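SusD-like carbohydrate binding protein BF1063 (Bacteroides fragilis NCTC 9343, PDB 3I4G) probably binds carbohydrate at the outer membrane of the cell, as a member of the SusD family of glycan-binding proteins. Local coordinates at residues D286-Y291 / S309-D314; D295-P298 / P304-D307; D316-Y321 / R441-I446; A416-G419 / N424-P427. All coordinates share one frame; numbering follows the deposited sequence.

Overall arrangement
All four contacts lie on one side of the chain's centre, in the SusD-family region. Contact 1 closes the irregular loop between helix 285-288 and helix 317-322, and contact 2 is nested inside it, the centres about 9 Å apart. Contact 3 joins helix 317-322 to helix 433-447 over a wide sequence gap, with contact 4 nested inside at the end of helix 414-418, its centre about 11 Å from that of contact 3. Glu443 and Arg418 form a salt bridge between contacts 3 and 4, as do Asp286 and Arg445 between contacts 1 and 3. Pro426 of contact 4 packs against Asp295 of contact 2, so loop and helices are linked through a chain of touching pairs.

Contact 1 (D286-Y291 / S309-D314)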
loop_
_atom_site.group_PDB
_atom_site.type_symbol
_atom_site.label_atom_id
_atom_site.label_comp_id
_atom_site.label_asym_id
_atom_site.label_seq_id
_atom_site.Cartn_x
_atom_site.Cartn_y
_atom_site.Cartn_z
ATOM N N ASP A 286 -15.295 -8.680 -2.887
ATOM C CA ASP A 286 -14.321 -9.599 -3.471
ATOM C C ASP A 286 -13.157 -9.862 -2.526
ATOM O O ASP A 286 -12.587 -10.962 -2.544
ATOM C CB ASP A 286 -13.818 -9.078 -4.813
ATOM C CG ASP A 286 -13.102 -10.119 -5.601
ATOM O OD1 ASP A 286 -13.740 -11.094 -6.056
ATOM O OD2 ASP A 286 -11.885 -9.937 -5.793
ATOM N N LEU A 287 -12.777 -8.870 -1.705
ATOM C CA LEU A 287 -11.751 -9.135 -0.671
ATOM C C LEU A 287 -12.352 -10.020 0.438
ATOM O O LEU A 287 -11.742 -11.017 0.838
ATOM C CB LEU A 287 -11.211 -7.844 -0.079
ATOM C CG LEU A 287 -10.293 -8.016 1.132
ATOM C CD1 LEU A 287 -9.073 -8.926 0.849
ATOM C CD2 LEU A 287 -9.824 -6.644 1.674
ATOM N N TYR A 288 -13.503 -9.640 0.974
ATOM C CA TYR A 288 -14.166 -10.466 1.965
ATOM C C TYR A 288 -14.226 -11.948 1.576
ATOM O O TYR A 288 -13.978 -12.826 2.412
ATOM C CB TYR A 288 -15.586 -9.940 2.272
ATOM C CG TYR A 288 -16.394 -10.953 3.026
ATOM C CD1 TYR A 288 -16.114 -11.195 4.374
ATOM C CD2 TYR A 288 -17.387 -11.710 2.420
ATOM C CE1 TYR A 288 -16.811 -12.159 5.071
ATOM C CE2 TYR A 288 -18.074 -12.698 3.156
ATOM C CZ TYR A 288 -17.737 -12.894 4.468
ATOM O OH TYR A 288 -18.404 -13.857 5.251
ATOM N N GLU A 289 -14.543 -12.231 0.328
ATOM C CA GLU A 289 -14.695 -13.586 -0.179
ATOM C C GLU A 289 -13.382 -14.329 -0.417
ATOM O O GLU A 289 -13.394 -15.535 -0.627
ATOM C CB GLU A 289 -15.462 -13.535 -1.503
ATOM C CG GLU A 289 -16.887 -13.054 -1.351
ATOM C CD GLU A 289 -17.523 -12.586 -2.631
ATOM O OE1 GLU A 289 -16.944 -12.797 -3.727
ATOM O OE2 GLU A 289 -18.595 -11.968 -2.545
ATOM N N SER A 290 -12.265 -13.616 -0.369
ATOM C CA SER A 290 -10.986 -14.213 -0.716
ATOM C C SER A 290 -10.379 -15.059 0.416
ATOM O O SER A 290 -9.663 -16.031 0.151
ATOM C CB SER A 290 -10.018 -13.096 -1.182
ATOM O OG SER A 290 -8.873 -13.705 -1.772
ATOM N N TYR A 291 -10.642 -14.705 1.658
ATOM C CA TYR A 291 -10.058 -15.375 2.797
ATOM C C TYR A 291 -10.495 -16.844 2.850
ATOM O O TYR A 291 -11.660 -17.162 2.638
ATOM C CB TYR A 291 -10.461 -14.683 4.096
ATOM C CG TYR A 291 -9.958 -13.287 4.240
ATOM C CD1 TYR A 291 -8.739 -13.013 4.806
ATOM C CD2 TYR A 291 -10.721 -12.221 3.822
ATOM C CE1 TYR A 291 -8.256 -11.713 4.915
ATOM C CE2 TYR A 291 -10.257 -10.936 3.932
ATOM C CZ TYR A 291 -9.038 -10.678 4.475
ATOM O OH TYR A 291 -8.562 -9.377 4.603
ATOM N N SER A 309 -24.649 -14.284 10.055
ATOM C CA SER A 309 -24.729 -13.561 11.341
ATOM C C SER A 309 -23.351 -13.271 11.940
ATOM O O SER A 309 -23.245 -12.568 12.940
ATOM C CB SER A 309 -25.586 -14.325 12.362
ATOM O OG SER A 309 -24.941 -15.495 12.844
ATOM N N ASN A 310 -22.297 -13.857 11.376
ATOM C CA ASN A 310 -20.938 -13.620 11.864
ATOM C C ASN A 310 -19.998 -13.862 10.706
ATOM O O ASN A 310 -19.487 -14.948 10.490
ATOM C CB ASN A 310 -20.613 -14.493 13.066
ATOM C CG ASN A 310 -19.272 -14.130 13.674
ATOM O OD1 ASN A 310 -18.412 -13.457 13.043
ATOM N ND2 ASN A 310 -19.070 -14.555 14.913
ATOM N N LEU A 311 -19.768 -12.801 9.954
ATOM C CA LEU A 311 -19.047 -12.943 8.693
ATOM C C LEU A 311 -17.630 -13.423 8.801
ATOM O O LEU A 311 -17.133 -14.005 7.832
ATOM C CB LEU A 311 -19.076 -11.624 7.926
ATOM C CG LEU A 311 -20.435 -11.151 7.430
ATOM C CD1 LEU A 311 -20.259 -9.882 6.575
ATOM C CD2 LEU A 311 -21.202 -12.221 6.621
ATOM N N GLY A 312 -16.974 -13.231 9.942
ATOM C CA GLY A 312 -15.592 -13.695 10.084
ATOM C C GLY A 312 -15.430 -15.054 10.731
ATOM O O GLY A 312 -14.313 -15.565 10.841
ATOM N N LYS A 313 -16.533 -15.660 11.129
ATOM C CA LYS A 313 -16.474 -16.928 11.849
ATOM C C LYS A 313 -16.022 -18.074 10.948
ATOM O O LYS A 313 -16.510 -18.233 9.824
ATOM C CB LYS A 313 -17.846 -17.253 12.447
ATOM C CG LYS A 313 -17.872 -18.581 13.246
ATOM C CD LYS A 313 -19.221 -18.847 13.873
ATOM C CE LYS A 313 -19.208 -20.195 14.626
ATOM N NZ LYS A 313 -20.559 -20.484 15.152
ATOM N N ASP A 314 -15.079 -18.861 11.465
ATOM C CA ASP A 314 -14.537 -20.031 10.756
ATOM C C ASP A 314 -13.754 -19.602 9.504
ATOM O O ASP A 314 -13.563 -20.375 8.575
ATOM C CB ASP A 314 -15.624 -21.061 10.404
ATOM C CG ASP A 314 -15.094 -22.489 10.351
ATOM O OD1 ASP A 314 -13.865 -22.689 10.447
ATOM O OD2 ASP A 314 -15.938 -23.423 10.264
#
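The hydroxyl OH of Tyr288 donates a hydrogen bond of 2.9 Å to the carbonyl O of Leu311, and this is the one polar link between the 286-291 and 309-314 segments. The bond is well aimed: the hydroxyl lies in the carbonyl plane, on a lone pair, with a C=O...donor angle of 120°. The acceptor sits at the edge of the tyrosine ring, near its plane. The Leu311 side chain then crosses the tyrosine at about a right angle, its CB 3.7 Å from Tyr288 CE1 and its CD2 3.5 Å from Tyr288 OH, so an apolar shoulder flanks the bond. With CG anti to the backbone N (chi1 166°), the tyrosine reaches out from helix 285-288 to the loop. Both residues are buried, and the bond gives each of two buried oxygens a partner. Leu311 is itself presented by a type I turn, closed by Lys313 N to Asn310 O at 3.1 Å. Around the ring, Arg315 makes a cation-pi contact and Phe360 meets it with planes roughly 25° apart; Arg315 NH2 also bonds the backbone O of Tyr288. In the SusD-family region this side-chain-to-backbone bond, from helix 285-288 to the type I turn Asn310-Lys313, closes the irregular loop, tying it back onto that helix shortly before it enters helix 317-322.

Contact 2 (D295-P298 / P304-D307); sequences DGTP and PRYD
An Asx turn at Asp295-Thr297, in the loop between helix 285-288 and helix 317-322, receives the guanidinium of Arg305 from farther along the same loop. The turn is made by Asp295 OD1, which accepts from the backbone N of Thr297 at 3.1 Å, a donor standing well above the carboxylate plane. The hydroxyl OG1 of Thr297 donates to Asp295 OD1 at 2.6 Å, on the syn lone pair of that carboxylate oxygen. Thr297 OG1 can do this because chi1, 59°, tucks it between its backbone N and carbonyl carbon. Arg305 crosses both side chains at about a right angle. Its NH1 forms a salt bridge with Asp295 OD1 at 3.1 Å, but NH1 sits over the face of the carboxylate, nearly equidistant from both oxygens, with the two group planes 86° apart, which fits the weak hydrogen bond. The other terminal nitrogen, NH2, bonds Thr297 OG1 at 3.2 Å, somewhat tilted from the guanidinium plane. A water accepts from Arg305 NH1 at 2.9 Å and from the backbone N of Asp295. The arginine has further partners nearby, since NE pairs with Asp303 and Phe293 makes a cation-pi contact with it. OD1 takes its two sound bonds from Thr297 and only a weak one from Arg305, so in this surface contact the ion pair probably adds mainly electrostatic attraction, while the threonine hydroxyl relays the arginine's hydrogen bonding into the turn.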
loop_
_atom_site.group_PDB
_atom_site.type_symbol
_atom_site.label_atom_id
_atom_site.label_comp_id
_atom_site.label_asym_id
_atom_site.label_seq_id
_atom_site.Cartn_x
_atom_site.Cartn_y
_atom_site.Cartn_z
ATOM N N ASP A 295 -9.732 -24.199 7.887
ATOM C CA ASP A 295 -9.009 -25.406 7.452
ATOM C C ASP A 295 -8.231 -25.221 6.147
ATOM O O ASP A 295 -7.688 -26.174 5.589
ATOM C CB ASP A 295 -9.976 -26.613 7.339
ATOM C CG ASP A 295 -10.916 -26.518 6.171
ATOM O OD1 ASP A 295 -10.998 -25.449 5.503
ATOM O OD2 ASP A 295 -11.587 -27.544 5.889
ATOM N N GLY A 296 -8.186 -23.989 5.645
ATOM C CA GLY A 296 -7.403 -23.673 4.459
ATOM C C GLY A 296 -8.084 -23.894 3.130
ATOM O O GLY A 296 -7.466 -23.696 2.073
ATOM N N THR A 297 -9.331 -24.328 3.166
ATOM C CA THR A 297 -10.080 -24.554 1.944
ATOM C C THR A 297 -10.719 -23.213 1.499
ATOM O O THR A 297 -10.887 -22.294 2.312
ATOM C CB THR A 297 -11.150 -25.647 2.096
ATOM O OG1 THR A 297 -12.063 -25.299 3.129
ATOM C CG2 THR A 297 -10.508 -26.976 2.442
ATOM N N PRO A 298 -11.014 -23.064 0.196
ATOM C CA PRO A 298 -11.541 -21.799 -0.308
ATOM C C PRO A 298 -12.922 -21.506 0.193
ATOM O O PRO A 298 -13.741 -22.411 0.416
ATOM C CB PRO A 298 -11.592 -21.987 -1.833
ATOM C CG PRO A 298 -10.827 -23.216 -2.113
ATOM C CD PRO A 298 -10.787 -24.050 -0.892
ATOM N N PRO A 304 -21.741 -24.798 4.251
ATOM C CA PRO A 304 -22.492 -24.602 5.492
ATOM C C PRO A 304 -21.749 -23.837 6.589
ATOM O O PRO A 304 -22.398 -23.401 7.555
ATOM C CB PRO A 304 -22.822 -26.040 5.959
ATOM C CG PRO A 304 -22.050 -26.951 5.117
ATOM C CD PRO A 304 -21.549 -26.225 3.920
ATOM N N ARG A 305 -20.424 -23.695 6.476
ATOM C CA ARG A 305 -19.662 -22.892 7.436
ATOM C C ARG A 305 -19.909 -21.386 7.277
ATOM O O ARG A 305 -19.588 -20.615 8.190
ATOM C CB ARG A 305 -18.166 -23.161 7.308
ATOM C CG ARG A 305 -17.785 -24.548 7.792
ATOM C CD ARG A 305 -16.387 -24.883 7.438
ATOM N NE ARG A 305 -16.269 -25.131 6.013
ATOM C CZ ARG A 305 -15.131 -25.453 5.437
ATOM N NH1 ARG A 305 -14.039 -25.513 6.154
ATOM N NH2 ARG A 305 -15.087 -25.696 4.143
ATOM N N TYR A 306 -20.419 -20.940 6.119
ATOM C CA TYR A 306 -20.773 -19.531 5.945
ATOM C C TYR A 306 -21.911 -19.152 6.887
ATOM O O TYR A 306 -22.995 -19.761 6.854
ATOM C CB TYR A 306 -21.162 -19.229 4.509
ATOM C CG TYR A 306 -21.840 -17.897 4.328
ATOM C CD1 TYR A 306 -21.189 -16.747 4.687
ATOM C CD2 TYR A 306 -23.115 -17.790 3.799
ATOM C CE1 TYR A 306 -21.810 -15.483 4.537
ATOM C CE2 TYR A 306 -23.738 -16.549 3.639
ATOM C CZ TYR A 306 -23.069 -15.401 4.016
ATOM O OH TYR A 306 -23.735 -14.203 3.793
ATOM N N ASP A 307 -21.659 -18.143 7.714
ATOM C CA ASP A 307 -22.639 -17.681 8.691
ATOM C C ASP A 307 -22.901 -16.213 8.463
ATOM O O ASP A 307 -22.058 -15.384 8.832
ATOM C CB ASP A 307 -22.113 -17.870 10.112
ATOM C CG ASP A 307 -23.181 -17.636 11.174
ATOM O OD1 ASP A 307 -24.184 -16.965 10.880
ATOM O OD2 ASP A 307 -23.005 -18.161 12.299
HETATM O O HOH W 1 -12.858 -24.567 8.638
#

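Contact 3 (D316-Y321 / R441-I446)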
loop_
_atom_site.group_PDB
_atom_site.type_symbol
_atom_site.label_atom_id
_atom_site.label_comp_id
_atom_site.label_asym_id
_atom_site.label_seq_id
_atom_site.Cartn_x
_atom_site.Cartn_y
_atom_site.Cartn_z
ATOM N N ASP A 316 -10.110 -17.427 8.002
ATOM C CA ASP A 316 -8.742 -16.961 8.264
ATOM C C ASP A 316 -8.822 -15.813 9.284
ATOM O O ASP A 316 -9.570 -14.863 9.070
ATOM C CB ASP A 316 -8.151 -16.491 6.943
ATOM C CG ASP A 316 -6.650 -16.217 6.994
ATOM O OD1 ASP A 316 -6.166 -15.548 7.922
ATOM O OD2 ASP A 316 -5.983 -16.614 6.025
ATOM N N PRO A 317 -8.038 -15.878 10.381
ATOM C CA PRO A 317 -8.075 -14.811 11.370
ATOM C C PRO A 317 -7.771 -13.446 10.785
ATOM O O PRO A 317 -8.228 -12.441 11.351
ATOM C CB PRO A 317 -6.996 -15.232 12.400
ATOM C CG PRO A 317 -6.941 -16.692 12.274
ATOM C CD PRO A 317 -7.168 -16.981 10.815
ATOM N N ARG A 318 -7.030 -13.397 9.669
ATOM C CA ARG A 318 -6.714 -12.081 9.072
ATOM C C ARG A 318 -7.935 -11.349 8.556
ATOM O O ARG A 318 -7.853 -10.119 8.398
ATOM C CB ARG A 318 -5.671 -12.235 7.955
ATOM C CG ARG A 318 -4.306 -12.583 8.519
ATOM C CD ARG A 318 -3.322 -12.971 7.465
ATOM N NE ARG A 318 -3.620 -14.309 6.929
ATOM C CZ ARG A 318 -2.889 -14.934 6.020
ATOM N NH1 ARG A 318 -1.783 -14.390 5.543
ATOM N NH2 ARG A 318 -3.274 -16.134 5.590
ATOM N N LEU A 319 -9.060 -12.051 8.331
ATOM C CA LEU A 319 -10.265 -11.343 7.897
ATOM C C LEU A 319 -10.727 -10.407 9.000
ATOM O O LEU A 319 -10.757 -9.197 8.818
ATOM C CB LEU A 319 -11.337 -12.354 7.530
ATOM C CG LEU A 319 -12.632 -11.865 6.885
ATOM C CD1 LEU A 319 -13.343 -13.069 6.248
ATOM C CD2 LEU A 319 -13.556 -11.126 7.873
ATOM N N ASP A 320 -11.018 -10.949 10.189
ATOM C CA ASP A 320 -11.427 -10.087 11.289
ATOM C C ASP A 320 -10.312 -9.142 11.714
ATOM O O ASP A 320 -10.612 -8.056 12.218
ATOM C CB ASP A 320 -11.932 -10.932 12.496
ATOM C CG ASP A 320 -13.351 -11.440 12.329
ATOM O OD1 ASP A 320 -14.173 -10.698 11.729
ATOM O OD2 ASP A 320 -13.649 -12.560 12.849
ATOM N N TYR A 321 -9.043 -9.495 11.532
ATOM C CA TYR A 321 -7.987 -8.527 11.874
ATOM C C TYR A 321 -7.974 -7.309 10.945
ATOM O O TYR A 321 -7.564 -6.240 11.335
ATOM C CB TYR A 321 -6.589 -9.131 11.811
ATOM C CG TYR A 321 -6.313 -10.272 12.779
ATOM C CD1 TYR A 321 -6.944 -10.354 13.992
ATOM C CD2 TYR A 321 -5.318 -11.216 12.508
ATOM C CE1 TYR A 321 -6.663 -11.393 14.896
ATOM C CE2 TYR A 321 -5.036 -12.256 13.380
ATOM C CZ TYR A 321 -5.714 -12.337 14.565
ATOM O OH TYR A 321 -5.461 -13.359 15.484
ATOM N N ARG A 441 0.199 -15.611 -5.214
ATOM C CA ARG A 441 -0.502 -14.352 -5.487
ATOM C C ARG A 441 -1.651 -14.185 -4.543
ATOM O O ARG A 441 -1.890 -13.086 -4.028
ATOM C CB ARG A 441 -1.009 -14.272 -6.930
ATOM C CG ARG A 441 0.119 -14.160 -7.922
ATOM C CD ARG A 441 -0.397 -13.857 -9.300
ATOM N NE ARG A 441 0.713 -13.714 -10.256
ATOM C CZ ARG A 441 0.544 -13.424 -11.543
ATOM N NH1 ARG A 441 -0.673 -13.340 -12.045
ATOM N NH2 ARG A 441 1.614 -13.257 -12.331
ATOM N N HIS A 442 -2.369 -15.272 -4.298
ATOM C CA HIS A 442 -3.492 -15.211 -3.375
ATOM C C HIS A 442 -3.025 -14.951 -1.941
ATOM O O HIS A 442 -3.638 -14.155 -1.211
ATOM C CB HIS A 442 -4.298 -16.508 -3.433
ATOM C CG HIS A 442 -5.420 -16.530 -2.463
ATOM N ND1 HIS A 442 -5.355 -17.188 -1.256
ATOM C CD2 HIS A 442 -6.606 -15.884 -2.480
ATOM C CE1 HIS A 442 -6.479 -16.959 -0.581
ATOM N NE2 HIS A 442 -7.259 -16.193 -1.314
ATOM N N GLU A 443 -1.954 -15.611 -1.493
ATOM C CA GLU A 443 -1.480 -15.398 -0.150
ATOM C C GLU A 443 -1.037 -13.956 0.014
ATOM O O GLU A 443 -1.271 -13.353 1.050
ATOM C CB GLU A 443 -0.345 -16.370 0.186
ATOM C CG GLU A 443 0.045 -16.326 1.635
ATOM C CD GLU A 443 -1.066 -16.865 2.545
ATOM O OE1 GLU A 443 -1.860 -17.768 2.137
ATOM O OE2 GLU A 443 -1.142 -16.419 3.700
ATOM N N ARG A 444 -0.364 -13.409 -0.988
ATOM C CA ARG A 444 0.051 -12.064 -0.956
ATOM C C ARG A 444 -1.163 -11.126 -0.828
ATOM O O ARG A 444 -1.152 -10.148 -0.077
ATOM C CB ARG A 444 0.864 -11.763 -2.223
ATOM C CG ARG A 444 1.429 -10.427 -2.291
ATOM C CD ARG A 444 2.218 -10.287 -3.629
ATOM N NE ARG A 444 2.725 -8.952 -3.732
ATOM C CZ ARG A 444 3.935 -8.549 -3.412
ATOM N NH1 ARG A 444 4.878 -9.394 -2.980
ATOM N NH2 ARG A 444 4.186 -7.274 -3.535
ATOM N N ARG A 445 -2.231 -11.395 -1.567
ATOM C CA ARG A 445 -3.465 -10.604 -1.481
ATOM C C ARG A 445 -3.994 -10.582 -0.057
ATOM O O ARG A 445 -4.318 -9.525 0.496
ATOM C CB ARG A 445 -4.538 -11.177 -2.408
ATOM C CG ARG A 445 -5.769 -10.343 -2.424
ATOM C CD ARG A 445 -6.894 -10.872 -3.257
ATOM N NE ARG A 445 -7.961 -9.833 -3.351
ATOM C CZ ARG A 445 -9.115 -9.976 -3.977
ATOM N NH1 ARG A 445 -9.441 -11.107 -4.564
ATOM N NH2 ARG A 445 -9.968 -8.969 -3.981
ATOM N N ILE A 446 -4.070 -11.747 0.560
ATOM C CA ILE A 446 -4.592 -11.826 1.911
ATOM C C ILE A 446 -3.672 -11.179 2.928
ATOM O O ILE A 446 -4.069 -10.335 3.734
ATOM C CB ILE A 446 -4.836 -13.309 2.304
ATOM C CG1 ILE A 446 -5.888 -13.962 1.411
ATOM C CG2 ILE A 446 -5.219 -13.435 3.789
ATOM C CD1 ILE A 446 -7.194 -13.210 1.281
#
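A bend at chi3 of Arg318 (-73°) and one at chi2 of Glu443 (68°) bring the guanidinium of the first against the carboxylate of the second, their chains crossing at about a right angle. Glu443 OE2 takes both terminal nitrogens end-on, Arg318 NH1 at 2.8 Å and NH2 at 2.9 Å. OE2 lies in the guanidinium plane, but the carboxylate is tilted 29° from it. Asp316 holds the same guanidinium side-on from its own segment: OD1 accepts from Arg318 NE at 3.0 Å in a nearly straight bond, and OD2 from Arg318 NH2 at 2.8 Å. Asp316, at the N-cap of helix 317-322, also caps it, its OD1 accepting from Arg318 N at 2.9 Å. Over one face of the guanidinium sits the methyl CG2 of Ile446, 3.6 Å from Arg318 CZ and above the centre of the group. Gripped at its edge by two carboxylates and packed from that face, the guanidinium has little room to turn. The arginine would in turn be expected to keep both buried carboxylates ionised, although Asp316 OD2 and Glu443 OE2 are 5.4 Å apart. Glu447 adds a further salt bridge to NH1. The network joins the start of helix 317-322 to the later turns of helix 433-447; helix 414-418 touches Arg318 through Val417 and Arg418, while Leu392 of helix 387-400 packs on Glu443.

Contact 4 (A416-G419 / N424-P427); sequences AVRG and NMPP
Arg418 ends helix 414-418, in the helical SusD-family region, and its side chain reaches across to Met425 and Pro426, where the loop returns against the helix C-terminus and takes up its last carbonyl. From the start, CB lies beside the backbone of Met425, 3.9 Å from its O. The chain then bends at chi3 (66°), which turns the guanidinium back toward the loop; CD passes about 4.0 Å from Pro426 O. NE and NH2 take that oxygen side-on, NE to Pro426 O at 2.8 Å and NH2 to Pro426 O at 2.9 Å. The oxygen lies in the guanidinium plane, but its two donors meet it differently: NH2 comes in the carbonyl plane on a lone pair, whereas NE stands above that plane. Over one face of the group, offset toward its rim, lies CB of the selenomethionine Met425, 3.8 Å from Arg418 CZ. NH2 also touches the ring CD of Pro426 and forms a salt bridge with Glu292, while NH1 reaches Glu443 of helix 433-447. The buried guanidinium is satisfied by one carbonyl, which takes two of its N-H groups, and by two acids. In the backbone, Met425 N donates to Arg418 O at 2.8 Å. One water donates to Gly419 O at 2.7 Å and to Asn424 OD1, bridging Gly419 and Asn424, on either end of the short loop between the segments.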
loop_
_atom_site.group_PDB
_atom_site.type_symbol
_atom_site.label_atom_id
_atom_site.label_comp_id
_atom_site.label_asym_id
_atom_site.label_seq_id
_atom_site.Cartn_x
_atom_site.Cartn_y
_atom_site.Cartn_z
ATOM N N ALA A 416 5.901 -19.611 6.812
ATOM C CA ALA A 416 6.301 -18.747 7.925
ATOM C C ALA A 416 5.286 -17.610 8.070
ATOM O O ALA A 416 4.963 -17.199 9.199
ATOM C CB ALA A 416 7.712 -18.211 7.699
ATOM N N VAL A 417 4.756 -17.129 6.951
ATOM C CA VAL A 417 3.715 -16.100 6.961
ATOM C C VAL A 417 2.415 -16.691 7.467
ATOM O O VAL A 417 1.808 -16.169 8.412
ATOM C CB VAL A 417 3.525 -15.513 5.564
ATOM C CG1 VAL A 417 2.361 -14.550 5.505
ATOM C CG2 VAL A 417 4.817 -14.795 5.154
ATOM N N ARG A 418 2.031 -17.842 6.950
ATOM C CA ARG A 418 0.791 -18.480 7.415
ATOM C C ARG A 418 0.873 -18.999 8.855
ATOM O O ARG A 418 -0.132 -19.069 9.576
ATOM C CB ARG A 418 0.403 -19.626 6.493
ATOM C CG ARG A 418 -0.060 -19.145 5.127
ATOM C CD ARG A 418 -0.282 -20.255 4.139
ATOM N NE ARG A 418 -1.382 -21.142 4.488
ATOM C CZ ARG A 418 -2.670 -20.911 4.222
ATOM N NH1 ARG A 418 -3.078 -19.764 3.677
ATOM N NH2 ARG A 418 -3.562 -21.822 4.578
ATOM N N GLY A 419 2.072 -19.388 9.255
ATOM C CA GLY A 419 2.338 -19.967 10.565
ATOM C C GLY A 419 2.509 -18.989 11.694
ATOM O O GLY A 419 2.690 -19.392 12.827
ATOM N N ASN A 424 -1.810 -18.760 12.178
ATOM C CA ASN A 424 -1.736 -20.219 12.322
ATOM C C ASN A 424 -2.601 -20.976 11.316
ATOM O O ASN A 424 -3.389 -21.863 11.671
ATOM C CB ASN A 424 -2.089 -20.624 13.743
ATOM C CG ASN A 424 -1.741 -22.069 14.035
ATOM O OD1 ASN A 424 -0.699 -22.548 13.596
ATOM N ND2 ASN A 424 -2.606 -22.749 14.781
HETATM N N MSE A 425 -2.456 -20.591 10.057
HETATM C CA MSE A 425 -3.185 -21.241 8.980
HETATM C C MSE A 425 -2.422 -22.468 8.453
HETATM O O MSE A 425 -1.203 -22.500 8.528
HETATM C CB MSE A 425 -3.471 -20.233 7.872
HETATM C CG MSE A 425 -4.540 -19.233 8.273
HETATM SE SE MSE A 425 -6.349 -20.018 8.386
HETATM C CE MSE A 425 -6.629 -20.212 6.518
ATOM N N PRO A 426 -3.145 -23.447 7.895
ATOM C CA PRO A 426 -2.477 -24.679 7.487
ATOM C C PRO A 426 -1.401 -24.489 6.438
ATOM O O PRO A 426 -1.606 -23.759 5.474
ATOM C CB PRO A 426 -3.612 -25.525 6.886
ATOM C CG PRO A 426 -4.840 -24.962 7.318
ATOM C CD PRO A 426 -4.600 -23.532 7.706
ATOM N N PRO A 427 -0.265 -25.182 6.591
ATOM C CA PRO A 427 0.813 -24.999 5.625
ATOM C C PRO A 427 0.509 -25.486 4.204
ATOM O O PRO A 427 -0.298 -26.404 3.988
ATOM C CB PRO A 427 1.961 -25.825 6.218
ATOM C CG PRO A 427 1.345 -26.743 7.164
ATOM C CD PRO A 427 0.130 -26.075 7.687
HETATM O O HOH W 2 2.170 -21.814 13.903
#